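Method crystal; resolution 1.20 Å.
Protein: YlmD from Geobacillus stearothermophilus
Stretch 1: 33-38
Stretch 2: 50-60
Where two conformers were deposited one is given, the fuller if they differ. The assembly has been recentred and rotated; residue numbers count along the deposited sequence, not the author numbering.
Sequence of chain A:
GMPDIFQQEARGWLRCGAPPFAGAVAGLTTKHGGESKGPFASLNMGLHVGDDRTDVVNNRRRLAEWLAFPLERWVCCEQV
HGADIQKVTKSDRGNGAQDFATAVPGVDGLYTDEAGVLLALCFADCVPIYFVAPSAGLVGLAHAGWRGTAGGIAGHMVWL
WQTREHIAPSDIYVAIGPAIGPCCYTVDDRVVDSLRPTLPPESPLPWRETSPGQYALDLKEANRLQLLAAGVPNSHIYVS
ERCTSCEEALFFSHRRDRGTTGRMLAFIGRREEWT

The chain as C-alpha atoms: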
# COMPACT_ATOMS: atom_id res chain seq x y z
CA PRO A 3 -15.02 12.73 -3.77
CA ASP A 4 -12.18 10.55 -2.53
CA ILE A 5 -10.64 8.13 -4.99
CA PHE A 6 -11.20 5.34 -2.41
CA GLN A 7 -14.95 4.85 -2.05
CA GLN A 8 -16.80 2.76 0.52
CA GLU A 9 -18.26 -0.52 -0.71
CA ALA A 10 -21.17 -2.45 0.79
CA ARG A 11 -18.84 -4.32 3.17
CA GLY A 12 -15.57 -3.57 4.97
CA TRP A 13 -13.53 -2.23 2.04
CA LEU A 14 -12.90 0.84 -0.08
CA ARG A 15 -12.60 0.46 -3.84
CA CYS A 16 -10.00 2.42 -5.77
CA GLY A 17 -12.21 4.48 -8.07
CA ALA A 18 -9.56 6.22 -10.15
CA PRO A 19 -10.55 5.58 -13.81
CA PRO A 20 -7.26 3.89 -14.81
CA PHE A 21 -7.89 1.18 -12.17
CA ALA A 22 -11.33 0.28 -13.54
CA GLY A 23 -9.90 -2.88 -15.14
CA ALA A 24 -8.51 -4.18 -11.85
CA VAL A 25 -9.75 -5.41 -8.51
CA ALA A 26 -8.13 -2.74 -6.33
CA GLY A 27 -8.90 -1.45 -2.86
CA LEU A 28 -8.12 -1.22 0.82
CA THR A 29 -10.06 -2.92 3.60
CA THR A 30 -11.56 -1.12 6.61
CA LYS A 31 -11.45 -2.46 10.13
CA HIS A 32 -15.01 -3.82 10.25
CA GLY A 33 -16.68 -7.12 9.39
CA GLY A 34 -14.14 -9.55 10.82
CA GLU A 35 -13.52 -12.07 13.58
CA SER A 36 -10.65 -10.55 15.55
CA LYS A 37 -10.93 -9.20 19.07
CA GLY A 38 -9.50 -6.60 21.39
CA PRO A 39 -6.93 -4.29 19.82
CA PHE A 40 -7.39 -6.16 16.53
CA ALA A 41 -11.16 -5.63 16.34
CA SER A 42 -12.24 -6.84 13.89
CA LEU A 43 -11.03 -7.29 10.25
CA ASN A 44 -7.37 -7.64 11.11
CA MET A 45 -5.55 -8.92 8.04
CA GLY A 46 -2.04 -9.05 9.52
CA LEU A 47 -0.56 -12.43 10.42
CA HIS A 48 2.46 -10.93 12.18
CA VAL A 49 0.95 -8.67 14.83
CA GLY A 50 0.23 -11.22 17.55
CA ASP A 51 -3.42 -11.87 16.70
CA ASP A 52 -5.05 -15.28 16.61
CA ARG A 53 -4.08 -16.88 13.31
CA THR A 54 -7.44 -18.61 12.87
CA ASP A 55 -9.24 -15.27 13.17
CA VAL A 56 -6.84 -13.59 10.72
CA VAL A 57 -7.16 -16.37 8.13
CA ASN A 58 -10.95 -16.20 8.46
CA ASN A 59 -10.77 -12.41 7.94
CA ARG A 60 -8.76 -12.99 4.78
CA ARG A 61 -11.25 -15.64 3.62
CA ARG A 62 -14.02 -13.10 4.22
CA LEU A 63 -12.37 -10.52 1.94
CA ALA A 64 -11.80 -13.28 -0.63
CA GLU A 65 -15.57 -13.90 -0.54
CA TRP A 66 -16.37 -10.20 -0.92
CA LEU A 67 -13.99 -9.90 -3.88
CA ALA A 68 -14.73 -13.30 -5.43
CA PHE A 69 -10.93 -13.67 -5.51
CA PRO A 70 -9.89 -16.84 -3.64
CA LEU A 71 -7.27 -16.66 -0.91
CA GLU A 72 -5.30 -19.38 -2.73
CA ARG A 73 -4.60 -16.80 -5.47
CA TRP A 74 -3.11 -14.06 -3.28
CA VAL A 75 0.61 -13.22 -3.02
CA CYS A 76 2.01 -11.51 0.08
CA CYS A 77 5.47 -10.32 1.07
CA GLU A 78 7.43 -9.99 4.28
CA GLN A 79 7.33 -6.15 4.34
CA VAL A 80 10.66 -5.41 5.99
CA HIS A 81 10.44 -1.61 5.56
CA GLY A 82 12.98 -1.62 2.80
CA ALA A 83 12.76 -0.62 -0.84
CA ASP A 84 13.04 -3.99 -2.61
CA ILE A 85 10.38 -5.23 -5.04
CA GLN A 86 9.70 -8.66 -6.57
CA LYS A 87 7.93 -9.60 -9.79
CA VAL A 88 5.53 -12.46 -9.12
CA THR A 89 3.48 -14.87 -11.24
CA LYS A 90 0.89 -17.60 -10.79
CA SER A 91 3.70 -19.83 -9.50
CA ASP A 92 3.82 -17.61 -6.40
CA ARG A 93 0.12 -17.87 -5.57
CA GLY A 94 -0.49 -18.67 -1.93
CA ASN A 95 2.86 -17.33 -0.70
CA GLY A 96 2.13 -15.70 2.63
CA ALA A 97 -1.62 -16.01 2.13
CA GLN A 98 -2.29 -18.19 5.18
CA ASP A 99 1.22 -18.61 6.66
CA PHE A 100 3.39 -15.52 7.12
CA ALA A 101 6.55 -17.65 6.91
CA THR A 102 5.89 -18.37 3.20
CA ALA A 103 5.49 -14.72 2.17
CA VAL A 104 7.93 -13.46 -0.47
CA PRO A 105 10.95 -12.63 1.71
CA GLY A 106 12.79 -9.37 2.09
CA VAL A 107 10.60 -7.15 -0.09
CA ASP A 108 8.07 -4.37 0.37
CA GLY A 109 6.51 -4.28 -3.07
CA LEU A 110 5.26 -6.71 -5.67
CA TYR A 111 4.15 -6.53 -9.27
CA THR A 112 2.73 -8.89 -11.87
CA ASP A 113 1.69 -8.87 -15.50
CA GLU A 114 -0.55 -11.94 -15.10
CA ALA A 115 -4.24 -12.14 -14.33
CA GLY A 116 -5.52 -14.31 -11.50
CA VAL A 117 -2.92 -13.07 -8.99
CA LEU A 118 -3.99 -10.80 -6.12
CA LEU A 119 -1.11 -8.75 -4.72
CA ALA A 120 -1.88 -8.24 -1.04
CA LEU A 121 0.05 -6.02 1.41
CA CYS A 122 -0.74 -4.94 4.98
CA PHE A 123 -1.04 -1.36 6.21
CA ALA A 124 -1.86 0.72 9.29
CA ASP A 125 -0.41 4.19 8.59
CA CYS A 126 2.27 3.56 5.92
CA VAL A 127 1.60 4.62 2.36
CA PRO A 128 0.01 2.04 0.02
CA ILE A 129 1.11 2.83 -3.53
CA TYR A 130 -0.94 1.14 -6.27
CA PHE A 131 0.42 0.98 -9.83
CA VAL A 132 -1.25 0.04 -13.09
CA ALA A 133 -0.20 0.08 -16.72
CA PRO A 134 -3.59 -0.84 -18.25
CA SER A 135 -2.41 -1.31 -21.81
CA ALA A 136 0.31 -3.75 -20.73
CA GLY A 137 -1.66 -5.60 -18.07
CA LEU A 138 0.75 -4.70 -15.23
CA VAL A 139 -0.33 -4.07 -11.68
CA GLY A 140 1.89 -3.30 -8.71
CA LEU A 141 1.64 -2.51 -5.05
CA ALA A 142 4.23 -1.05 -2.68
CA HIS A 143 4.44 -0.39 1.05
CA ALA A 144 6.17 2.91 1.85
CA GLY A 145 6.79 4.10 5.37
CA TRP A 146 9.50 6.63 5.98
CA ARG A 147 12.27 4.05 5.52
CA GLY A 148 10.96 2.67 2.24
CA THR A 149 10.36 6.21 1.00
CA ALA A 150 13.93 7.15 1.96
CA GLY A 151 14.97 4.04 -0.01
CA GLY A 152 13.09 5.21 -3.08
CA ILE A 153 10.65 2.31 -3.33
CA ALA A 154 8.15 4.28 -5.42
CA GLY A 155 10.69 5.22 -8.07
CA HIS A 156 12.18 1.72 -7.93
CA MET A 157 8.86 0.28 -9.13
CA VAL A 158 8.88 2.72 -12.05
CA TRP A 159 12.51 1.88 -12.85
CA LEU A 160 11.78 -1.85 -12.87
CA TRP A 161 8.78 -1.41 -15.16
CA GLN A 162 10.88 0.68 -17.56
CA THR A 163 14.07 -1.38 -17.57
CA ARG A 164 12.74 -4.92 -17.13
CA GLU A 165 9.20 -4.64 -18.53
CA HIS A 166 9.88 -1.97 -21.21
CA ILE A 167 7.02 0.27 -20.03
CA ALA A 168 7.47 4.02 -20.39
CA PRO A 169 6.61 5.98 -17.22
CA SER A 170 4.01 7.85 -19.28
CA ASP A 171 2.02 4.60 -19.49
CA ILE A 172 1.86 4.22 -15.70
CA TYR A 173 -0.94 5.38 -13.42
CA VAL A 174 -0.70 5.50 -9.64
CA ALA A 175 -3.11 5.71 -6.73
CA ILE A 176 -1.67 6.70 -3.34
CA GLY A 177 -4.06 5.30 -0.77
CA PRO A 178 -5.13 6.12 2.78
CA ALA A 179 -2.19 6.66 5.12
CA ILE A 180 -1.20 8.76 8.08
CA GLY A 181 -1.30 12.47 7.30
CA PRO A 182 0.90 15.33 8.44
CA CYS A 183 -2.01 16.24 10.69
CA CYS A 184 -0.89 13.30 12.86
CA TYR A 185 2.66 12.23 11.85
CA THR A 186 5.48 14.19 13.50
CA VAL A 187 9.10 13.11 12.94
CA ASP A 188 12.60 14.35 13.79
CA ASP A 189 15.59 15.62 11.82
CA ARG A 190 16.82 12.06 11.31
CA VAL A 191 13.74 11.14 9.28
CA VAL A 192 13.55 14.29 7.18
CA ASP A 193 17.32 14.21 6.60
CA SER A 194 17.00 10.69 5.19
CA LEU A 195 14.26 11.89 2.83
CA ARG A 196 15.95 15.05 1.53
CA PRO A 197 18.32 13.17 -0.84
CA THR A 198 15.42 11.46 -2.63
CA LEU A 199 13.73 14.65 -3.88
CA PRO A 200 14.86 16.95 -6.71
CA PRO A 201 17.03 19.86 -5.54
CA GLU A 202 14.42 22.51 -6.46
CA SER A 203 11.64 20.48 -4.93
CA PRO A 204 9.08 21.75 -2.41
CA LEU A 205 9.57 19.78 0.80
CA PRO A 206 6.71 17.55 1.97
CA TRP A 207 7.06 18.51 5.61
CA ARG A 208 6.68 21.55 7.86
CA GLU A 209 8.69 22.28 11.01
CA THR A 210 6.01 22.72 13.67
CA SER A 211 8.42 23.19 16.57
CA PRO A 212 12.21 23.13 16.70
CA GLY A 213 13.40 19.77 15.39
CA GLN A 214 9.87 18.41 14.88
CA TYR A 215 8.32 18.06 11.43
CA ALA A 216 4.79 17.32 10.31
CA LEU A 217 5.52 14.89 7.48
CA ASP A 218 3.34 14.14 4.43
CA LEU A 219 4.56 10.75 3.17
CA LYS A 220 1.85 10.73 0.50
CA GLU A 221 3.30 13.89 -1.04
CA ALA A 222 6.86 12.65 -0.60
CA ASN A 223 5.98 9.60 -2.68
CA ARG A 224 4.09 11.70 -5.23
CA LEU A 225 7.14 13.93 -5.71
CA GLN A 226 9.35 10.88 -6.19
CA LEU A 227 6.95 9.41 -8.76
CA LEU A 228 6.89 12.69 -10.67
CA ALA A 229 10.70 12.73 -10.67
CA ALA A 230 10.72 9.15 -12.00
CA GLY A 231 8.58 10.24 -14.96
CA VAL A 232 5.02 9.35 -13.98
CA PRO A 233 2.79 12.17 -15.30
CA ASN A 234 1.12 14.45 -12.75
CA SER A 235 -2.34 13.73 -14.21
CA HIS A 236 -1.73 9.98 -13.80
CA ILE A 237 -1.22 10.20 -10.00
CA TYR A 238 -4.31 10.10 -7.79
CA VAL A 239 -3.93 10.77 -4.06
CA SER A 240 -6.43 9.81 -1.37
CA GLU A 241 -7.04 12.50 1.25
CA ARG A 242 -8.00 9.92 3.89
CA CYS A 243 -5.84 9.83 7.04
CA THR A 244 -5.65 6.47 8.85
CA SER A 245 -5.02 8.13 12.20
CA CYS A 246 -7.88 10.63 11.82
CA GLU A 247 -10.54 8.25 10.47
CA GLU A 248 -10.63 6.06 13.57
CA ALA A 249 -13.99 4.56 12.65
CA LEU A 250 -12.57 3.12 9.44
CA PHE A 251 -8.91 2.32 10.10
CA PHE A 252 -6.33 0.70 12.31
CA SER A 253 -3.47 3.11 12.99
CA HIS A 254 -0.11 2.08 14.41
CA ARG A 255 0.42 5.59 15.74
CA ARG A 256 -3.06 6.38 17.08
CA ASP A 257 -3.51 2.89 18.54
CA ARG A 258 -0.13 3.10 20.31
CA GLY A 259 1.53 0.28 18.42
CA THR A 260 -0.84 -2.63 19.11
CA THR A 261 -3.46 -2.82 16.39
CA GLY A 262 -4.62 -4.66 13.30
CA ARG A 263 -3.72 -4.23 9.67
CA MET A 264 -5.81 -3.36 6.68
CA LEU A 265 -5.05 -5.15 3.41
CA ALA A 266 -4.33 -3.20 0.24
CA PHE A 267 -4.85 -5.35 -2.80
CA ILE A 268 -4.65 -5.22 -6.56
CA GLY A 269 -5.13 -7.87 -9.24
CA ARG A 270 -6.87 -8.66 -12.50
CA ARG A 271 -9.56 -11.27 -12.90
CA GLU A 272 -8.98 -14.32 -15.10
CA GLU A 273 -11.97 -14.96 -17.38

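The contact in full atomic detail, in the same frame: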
# COMPACT_ATOMS: atom_id res chain seq x y z
N GLY A 33 -16.15 -5.94 10.05
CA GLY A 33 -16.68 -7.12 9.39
C GLY A 33 -15.93 -8.40 9.65
O GLY A 33 -16.23 -9.41 9.01
N GLY A 34 -14.99 -8.41 10.59
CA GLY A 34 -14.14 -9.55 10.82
C GLY A 34 -14.42 -10.28 12.12
O GLY A 34 -15.45 -10.11 12.77
N GLU A 35 -13.45 -11.14 12.49
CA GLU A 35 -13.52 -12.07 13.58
C GLU A 35 -12.59 -11.72 14.74
O GLU A 35 -12.67 -12.36 15.79
CB GLU A 35 -13.13 -13.49 13.09
CG GLU A 35 -13.96 -14.05 11.95
CD GLU A 35 -15.43 -14.16 12.28
OE1 GLU A 35 -16.25 -13.79 11.43
OE2 GLU A 35 -15.75 -14.62 13.38
N SER A 36 -11.68 -10.79 14.56
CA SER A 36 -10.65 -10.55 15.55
C SER A 36 -11.17 -9.69 16.68
O SER A 36 -12.18 -8.98 16.55
CB SER A 36 -9.42 -9.88 14.95
OG SER A 36 -8.88 -10.69 13.91
N LYS A 37 -10.47 -9.76 17.82
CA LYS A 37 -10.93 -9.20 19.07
C LYS A 37 -9.91 -8.23 19.66
O LYS A 37 -8.75 -8.17 19.28
CB LYS A 37 -11.25 -10.36 20.04
CG LYS A 37 -12.30 -11.33 19.46
CD LYS A 37 -12.02 -12.75 19.89
CE LYS A 37 -12.94 -13.74 19.18
NZ LYS A 37 -12.27 -14.35 18.00
N GLY A 38 -10.39 -7.45 20.62
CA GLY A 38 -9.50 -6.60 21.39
C GLY A 38 -8.87 -5.53 20.51
O GLY A 38 -9.54 -4.85 19.72
N GLY A 50 0.56 -10.59 16.29
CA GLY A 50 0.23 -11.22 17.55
C GLY A 50 -1.24 -11.55 17.72
O GLY A 50 -1.65 -11.86 18.84
N ASP A 51 -2.03 -11.46 16.66
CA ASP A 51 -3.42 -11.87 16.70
C ASP A 51 -3.54 -13.39 16.53
O ASP A 51 -2.60 -14.10 16.15
CB ASP A 51 -4.17 -11.12 15.59
CG ASP A 51 -5.69 -11.15 15.73
OD1 ASP A 51 -6.24 -11.61 16.75
OD2 ASP A 51 -6.32 -10.68 14.76
N ASP A 52 -4.73 -13.87 16.80
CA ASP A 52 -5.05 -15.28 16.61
C ASP A 52 -5.07 -15.60 15.12
O ASP A 52 -5.83 -15.00 14.35
CB ASP A 52 -6.43 -15.56 17.20
CG ASP A 52 -6.80 -16.99 17.09
OD1 ASP A 52 -6.31 -17.78 17.90
OD2 ASP A 52 -7.57 -17.32 16.15
N ARG A 53 -4.23 -16.56 14.72
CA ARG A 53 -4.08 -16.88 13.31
C ARG A 53 -5.39 -17.35 12.69
O ARG A 53 -5.68 -17.04 11.53
CB ARG A 53 -2.99 -17.93 13.13
CG ARG A 53 -2.79 -18.37 11.71
CD ARG A 53 -1.73 -19.46 11.60
NE ARG A 53 -1.61 -19.91 10.23
CZ ARG A 53 -2.42 -20.80 9.66
NH1 ARG A 53 -2.24 -21.14 8.39
NH2 ARG A 53 -3.41 -21.35 10.35
N THR A 54 -6.16 -18.15 13.42
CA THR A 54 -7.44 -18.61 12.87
C THR A 54 -8.34 -17.42 12.54
O THR A 54 -8.96 -17.37 11.47
CB THR A 54 -8.10 -19.58 13.83
OG1 THR A 54 -7.27 -20.74 13.94
CG2 THR A 54 -9.48 -19.97 13.33
N ASP A 55 -8.42 -16.45 13.45
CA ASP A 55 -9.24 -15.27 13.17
C ASP A 55 -8.73 -14.55 11.93
O ASP A 55 -9.51 -14.15 11.06
CB ASP A 55 -9.29 -14.33 14.37
CG ASP A 55 -10.05 -14.91 15.57
OD1 ASP A 55 -9.81 -14.38 16.68
OD2 ASP A 55 -10.87 -15.84 15.42
N VAL A 56 -7.41 -14.32 11.85
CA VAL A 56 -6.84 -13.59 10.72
C VAL A 56 -7.11 -14.31 9.40
O VAL A 56 -7.52 -13.70 8.40
CB VAL A 56 -5.34 -13.31 10.93
CG1 VAL A 56 -4.78 -12.61 9.71
CG2 VAL A 56 -5.11 -12.47 12.15
N VAL A 57 -6.88 -15.63 9.36
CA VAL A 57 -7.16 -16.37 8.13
C VAL A 57 -8.63 -16.26 7.77
O VAL A 57 -8.98 -16.10 6.59
CB VAL A 57 -6.64 -17.81 8.21
CG1 VAL A 57 -7.10 -18.62 7.00
CG2 VAL A 57 -5.13 -17.79 8.29
N ASN A 58 -9.52 -16.33 8.76
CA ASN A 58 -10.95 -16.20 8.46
C ASN A 58 -11.28 -14.80 7.94
O ASN A 58 -12.13 -14.65 7.05
CB ASN A 58 -11.80 -16.57 9.68
CG ASN A 58 -11.90 -18.06 9.85
OD1 ASN A 58 -11.83 -18.82 8.88
ND2 ASN A 58 -12.10 -18.50 11.09
N ASN A 59 -10.61 -13.77 8.46
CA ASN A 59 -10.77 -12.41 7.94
C ASN A 59 -10.34 -12.34 6.49
O ASN A 59 -11.03 -11.73 5.65
CB ASN A 59 -9.96 -11.41 8.77
CG ASN A 59 -10.46 -11.30 10.19
OD1 ASN A 59 -11.64 -11.57 10.46
ND2 ASN A 59 -9.59 -10.87 11.09
N ARG A 60 -9.22 -12.98 6.16
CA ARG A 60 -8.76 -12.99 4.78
C ARG A 60 -9.73 -13.76 3.90
O ARG A 60 -10.02 -13.34 2.78
CB ARG A 60 -7.35 -13.57 4.71
CG ARG A 60 -6.30 -12.69 5.38
CD ARG A 60 -4.91 -13.28 5.19
NE ARG A 60 -3.92 -12.31 5.59
CZ ARG A 60 -2.68 -12.25 5.11
NH1 ARG A 60 -1.87 -11.28 5.52
NH2 ARG A 60 -2.25 -13.16 4.24
O HOH W 1 -8.68 -12.04 17.73

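The loop 33-38 lies against the first turns of the helix that begins at Arg53, and polar side chains join the two, burying 315 Å² in total. Asn59, in the m rotamer (chi1 -65°), leaves the helix sideways but brings its amide to the loop, where both ends are used: OD1 accepts from Glu35 N (2.8 Å), and ND2 donates to Ser36 OG (2.9 Å). Having accepted that bond, Ser36 OG donates its own proton to Asp51 OD2 (2.7 Å). A short hydroxyl, also m, suits this buried position between an amide and a carboxylate. Asp51, in the t rotamer (chi1 -165°), has its CA-to-CB bond directed toward the loop, and its OD2 takes the bond from Ser36 OG.

Gly34 packs its CA 3.2 Å from Asn59 OD1; a CB here would come within 2.7 Å of that oxygen, so the absent side chain makes room for the amide.

Asp55, m and pointing toward the loop, forms a salt bridge through OD1 with Lys37 NZ (2.8 Å). The lysine starts sideways, and its chain, with chi2 and chi4 off the usual wells, folds back so that NZ also donates to Glu35 O (3.0 Å). A water accepts from Lys37 N (2.9 Å) and donates to Asp51 OD1 (2.7 Å) and Asp55 OD1 (2.8 Å). Asp52 caps the helix, its OD2 accepting from Asp55 N (3.0 Å).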